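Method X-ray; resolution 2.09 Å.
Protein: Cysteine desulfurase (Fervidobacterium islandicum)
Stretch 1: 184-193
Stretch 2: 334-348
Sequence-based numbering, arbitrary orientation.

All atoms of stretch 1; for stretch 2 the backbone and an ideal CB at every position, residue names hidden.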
# COMPACT_ATOMS: atom_id res chain seq x y z
N GLY A 184 -5.44 4.63 -20.86
CA GLY A 184 -6.71 4.18 -21.37
C GLY A 184 -7.65 5.37 -21.50
O GLY A 184 -8.62 5.32 -22.29
N GLN A 185 -7.41 6.42 -20.72
CA GLN A 185 -8.18 7.67 -20.81
C GLN A 185 -7.45 8.76 -20.04
O GLN A 185 -7.06 8.54 -18.87
CB GLN A 185 -9.56 7.50 -20.17
CG GLN A 185 -10.39 8.78 -20.10
CD GLN A 185 -11.70 8.61 -19.36
OE1 GLN A 185 -11.90 7.61 -18.70
NE2 GLN A 185 -12.60 9.54 -19.51
N SER A 186 -7.28 9.94 -20.66
CA SER A 186 -6.55 11.05 -20.07
C SER A 186 -7.35 11.65 -18.94
O SER A 186 -8.57 11.83 -19.04
CB SER A 186 -6.19 12.12 -21.11
OG SER A 186 -5.72 13.34 -20.52
N ASN A 187 -6.62 11.92 -17.86
CA ASN A 187 -7.14 12.61 -16.69
C ASN A 187 -7.25 14.13 -16.90
O ASN A 187 -7.70 14.81 -16.00
CB ASN A 187 -6.24 12.35 -15.45
CG ASN A 187 -4.90 13.04 -15.54
OD1 ASN A 187 -4.23 12.94 -16.54
ND2 ASN A 187 -4.49 13.73 -14.46
N VAL A 188 -6.82 14.63 -18.07
CA VAL A 188 -6.90 16.07 -18.45
C VAL A 188 -7.79 16.34 -19.68
O VAL A 188 -8.71 17.16 -19.62
CB VAL A 188 -5.51 16.63 -18.72
CG1 VAL A 188 -5.60 18.08 -19.17
CG2 VAL A 188 -4.66 16.57 -17.44
N THR A 189 -7.56 15.61 -20.76
CA THR A 189 -8.39 15.77 -21.95
C THR A 189 -9.69 15.04 -21.91
O THR A 189 -10.60 15.38 -22.66
CB THR A 189 -7.66 15.38 -23.21
OG1 THR A 189 -7.54 13.94 -23.28
CG2 THR A 189 -6.34 16.04 -23.30
N GLY A 190 -9.80 14.01 -21.05
CA GLY A 190 -11.03 13.17 -20.99
C GLY A 190 -11.08 12.15 -22.14
O GLY A 190 -12.04 11.40 -22.27
N GLN A 191 -10.07 12.12 -23.00
CA GLN A 191 -10.15 11.28 -24.20
C GLN A 191 -9.96 9.79 -23.87
O GLN A 191 -8.88 9.39 -23.39
CB GLN A 191 -9.07 11.67 -25.23
CG GLN A 191 -9.24 10.88 -26.53
CD GLN A 191 -8.18 11.12 -27.57
OE1 GLN A 191 -7.23 11.86 -27.34
NE2 GLN A 191 -8.31 10.44 -28.73
N GLU A 192 -10.98 8.97 -24.12
CA GLU A 192 -10.81 7.52 -24.14
C GLU A 192 -10.00 7.09 -25.38
O GLU A 192 -10.36 7.44 -26.47
CB GLU A 192 -12.15 6.80 -24.12
CG GLU A 192 -12.95 7.09 -22.84
CD GLU A 192 -14.32 6.42 -22.77
OE1 GLU A 192 -14.77 5.89 -23.81
OE2 GLU A 192 -14.96 6.43 -21.68
N MET A 193 -8.90 6.36 -25.17
CA MET A 193 -7.99 6.03 -26.22
C MET A 193 -8.43 4.76 -27.00
O MET A 193 -9.05 3.86 -26.44
CB MET A 193 -6.57 5.82 -25.68
CG MET A 193 -5.93 7.06 -25.05
SD MET A 193 -5.88 8.52 -26.17
CE MET A 193 -5.31 9.84 -25.09
N UNK A 334 -12.03 25.30 -23.59
CA UNK A 334 -12.15 23.87 -23.25
C UNK A 334 -11.04 23.05 -23.93
O UNK A 334 -10.74 23.28 -25.07
CB UNK A 334 -13.52 23.34 -23.66
N UNK A 335 -10.40 22.12 -23.22
CA UNK A 335 -9.36 21.28 -23.83
C UNK A 335 -9.86 19.89 -24.10
O UNK A 335 -10.81 19.42 -23.49
CB UNK A 335 -8.12 21.21 -22.93
N UNK A 336 -9.21 19.21 -25.03
CA UNK A 336 -9.57 17.84 -25.36
C UNK A 336 -10.47 17.76 -26.61
O UNK A 336 -10.80 18.76 -27.19
CB UNK A 336 -10.27 17.19 -24.17
N UNK A 337 -10.85 16.54 -27.02
CA UNK A 337 -11.68 16.30 -28.19
C UNK A 337 -13.11 16.72 -27.96
O UNK A 337 -13.64 16.61 -26.85
CB UNK A 337 -11.63 14.82 -28.58
N UNK A 338 -13.76 17.22 -29.00
CA UNK A 338 -15.17 17.58 -28.90
C UNK A 338 -15.85 16.54 -29.75
O UNK A 338 -16.14 16.77 -30.91
CB UNK A 338 -15.47 19.01 -29.36
N UNK A 339 -16.00 15.36 -29.19
CA UNK A 339 -16.46 14.19 -29.91
C UNK A 339 -16.76 13.14 -28.84
O UNK A 339 -16.65 13.44 -27.65
CB UNK A 339 -15.43 13.70 -30.93
N UNK A 340 -17.20 11.95 -29.22
CA UNK A 340 -17.77 11.03 -28.22
C UNK A 340 -16.69 10.21 -27.49
O UNK A 340 -17.00 9.47 -26.54
CB UNK A 340 -18.76 10.08 -28.90
N UNK A 341 -15.44 10.33 -27.91
CA UNK A 341 -14.29 9.87 -27.12
C UNK A 341 -14.11 10.65 -25.78
O UNK A 341 -13.45 10.14 -24.86
CB UNK A 341 -13.02 10.00 -27.96
N UNK A 342 -14.70 11.84 -25.66
CA UNK A 342 -14.47 12.69 -24.49
C UNK A 342 -15.41 12.27 -23.40
O UNK A 342 -16.61 12.36 -23.57
CB UNK A 342 -14.66 14.17 -24.82
N UNK A 343 -14.91 11.74 -22.29
CA UNK A 343 -15.79 11.31 -21.20
C UNK A 343 -15.26 11.73 -19.86
O UNK A 343 -14.13 12.11 -19.77
CB UNK A 343 -15.98 9.79 -21.22
N UNK A 344 -16.13 11.74 -18.85
CA UNK A 344 -15.80 11.81 -17.41
C UNK A 344 -15.50 13.19 -16.90
O UNK A 344 -15.84 13.50 -15.75
CB UNK A 344 -14.59 10.92 -17.11
N UNK A 345 -14.78 13.98 -17.69
CA UNK A 345 -14.22 15.22 -17.21
C UNK A 345 -13.94 16.25 -18.29
O UNK A 345 -13.69 15.90 -19.45
CB UNK A 345 -12.92 14.92 -16.45
N UNK A 346 -13.92 17.52 -17.86
CA UNK A 346 -13.66 18.65 -18.70
C UNK A 346 -12.65 19.54 -18.05
O UNK A 346 -12.88 20.04 -16.96
CB UNK A 346 -14.95 19.42 -19.00
N UNK A 347 -11.52 19.72 -18.71
CA UNK A 347 -10.51 20.64 -18.30
C UNK A 347 -10.73 21.92 -19.12
O UNK A 347 -11.00 21.84 -20.34
CB UNK A 347 -9.11 20.06 -18.49
N UNK A 348 -10.57 23.07 -18.46
CA UNK A 348 -10.99 24.39 -19.04
C UNK A 348 -10.34 25.55 -18.26
O UNK A 348 -9.79 25.33 -17.19
CB UNK A 348 -12.51 24.54 -19.01

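Position 334 has nothing of stretch 1 within reach of its CB, so the contact sets no rule there; it is Val 334. At 335 the CB points sideways, with the backbone oxygen of Val 188 still 5.3 Å from it, and many side chains would do. The deposited Tyr 335 leads its ring away, while its backbone O accepts from a water that also donates to Val 188 O.

Position 336 is strict. An ideal CB would sit 2.4 Å from Thr 189 O, a clash, and phi 98°, psi 179° would also jam it against the preceding carbonyl. Only glycine fits, and Gly 336 lets its CA approach Thr 189 CB at 3.8 Å. At 337, phi of -72° admits proline, and the CB points toward the aliphatic part of Gln 191, so a compact apolar group suits. Pro 337 lays its CG 3.9 Å from Gln 191 CB and its CD 3.7 Å from Thr 189 O.

Positions 338, 339 and 340 have open space before their CB atoms as far as stretch 1 is concerned, and are Ile 338, Asp 339 and Ser 340. Asp 339 begins a type I turn that ends at 342.

At 341 the CB points sideways, 4.1 Å from Gln 191 CG and 4.0 Å from Glu 192 O, which favours something small. Ser 341 fits: its OG donates to Asp 339 OD1 (2.7 Å) and lies 3.5 Å from Gln 191 CG. Its backbone O takes the hydrogen bond from Glu 192 N at 2.8 Å, a bond indifferent to side chain.

Position 342 is bridged to Gln 191 through the backbone, and its sideways CB leaves room for a flat group alongside Thr 189 and Gly 190. An aromatic or a planar polar side chain would suit. His 342 places one ring face under Thr 189 O and Gly 190 CA; ND1 donates to Pro 337 O (2.7 Å) and NE2 to the backbone O of 345 (2.6 Å), so the ring ties its own loop together. A CB on Gly 190 would lie 2.8 Å from His 342 CD2, a clash.

At 343 the backbone N donates to Gly 190 O (2.9 Å), as any residue but proline could. The CB lies 3.5 Å from Glu 192 OE2, inviting a long or basic chain. Lys 343 packs CG against Glu 192 OE2 at 3.4 Å, but sends NZ to Ser 340 O (2.6 Å).

Position 344 has phi 81°, which favours glycine, yet its CB faces Gln 185 NE2 at 3.4 Å, rewarding a small acceptor. Ser 344 OG accepts a weak hydrogen bond from Gln 185 NE2 (3.2 Å).

At 345 the sideways CB leaves space for a branched apolar chain reaching the 187–190 backbone. Leu 345 brings CD1 to 3.5 Å from Gly 190 N. Position 346 points away and is Val 346.

At 347 the CB is a tight 3.1 Å from Val 188 O, calling for a small donor: Ser 347 OG donates to Val 188 O at 2.7 Å. Out of reach, 348 is Phe 348.

Stretch 2 (334-348) VYGPIDSSHKSLVSF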
# COMPACT_ATOMS: atom_id res chain seq x y z
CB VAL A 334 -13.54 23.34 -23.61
CG1 VAL A 334 -13.61 21.82 -23.47
CG2 VAL A 334 -14.55 23.96 -22.67
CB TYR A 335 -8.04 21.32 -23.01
CG TYR A 335 -7.70 22.75 -22.62
CD1 TYR A 335 -7.13 23.62 -23.51
CD2 TYR A 335 -8.10 23.24 -21.39
CE1 TYR A 335 -6.90 24.96 -23.20
CE2 TYR A 335 -7.86 24.56 -21.03
CZ TYR A 335 -7.31 25.44 -21.96
OH TYR A 335 -7.10 26.73 -21.57
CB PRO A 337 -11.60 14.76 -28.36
CG PRO A 337 -11.43 14.28 -26.92
CD PRO A 337 -10.45 15.27 -26.37
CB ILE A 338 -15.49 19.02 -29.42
CG1 ILE A 338 -14.51 20.05 -28.87
CG2 ILE A 338 -16.93 19.38 -29.05
CD1 ILE A 338 -14.70 20.30 -27.37
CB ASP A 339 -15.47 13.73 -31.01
CG ASP A 339 -14.25 13.00 -30.48
OD1 ASP A 339 -14.21 12.55 -29.31
OD2 ASP A 339 -13.31 12.85 -31.25
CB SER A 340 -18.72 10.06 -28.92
OG SER A 340 -17.94 9.24 -29.78
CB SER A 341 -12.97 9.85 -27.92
OG SER A 341 -12.37 11.17 -27.99
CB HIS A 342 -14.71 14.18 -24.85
CG HIS A 342 -14.18 15.15 -23.83
ND1 HIS A 342 -13.39 16.22 -24.18
CD2 HIS A 342 -14.34 15.22 -22.48
CE1 HIS A 342 -13.07 16.90 -23.09
NE2 HIS A 342 -13.63 16.31 -22.05
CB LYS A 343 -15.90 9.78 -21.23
CG LYS A 343 -16.61 9.24 -22.49
CD LYS A 343 -18.10 9.22 -22.24
CE LYS A 343 -18.99 8.90 -23.45
NZ LYS A 343 -18.76 9.73 -24.67
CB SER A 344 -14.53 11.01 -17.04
OG SER A 344 -14.77 9.70 -17.17
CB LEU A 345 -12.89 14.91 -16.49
CG LEU A 345 -11.78 14.26 -17.34
CD1 LEU A 345 -10.90 15.32 -17.96
CD2 LEU A 345 -10.92 13.23 -16.56
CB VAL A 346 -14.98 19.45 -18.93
CG1 VAL A 346 -14.75 20.70 -19.82
CG2 VAL A 346 -15.92 18.54 -19.63
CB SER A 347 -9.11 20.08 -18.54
OG SER A 347 -8.87 18.99 -17.59
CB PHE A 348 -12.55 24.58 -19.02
CG PHE A 348 -13.14 24.71 -17.63
CD1 PHE A 348 -13.42 23.58 -16.90
CD2 PHE A 348 -13.35 25.94 -17.04
CE1 PHE A 348 -13.94 23.69 -15.62
CE2 PHE A 348 -13.83 26.06 -15.75
CZ PHE A 348 -14.15 24.92 -15.03
O HOH W 1 -10.99 18.12 -20.92
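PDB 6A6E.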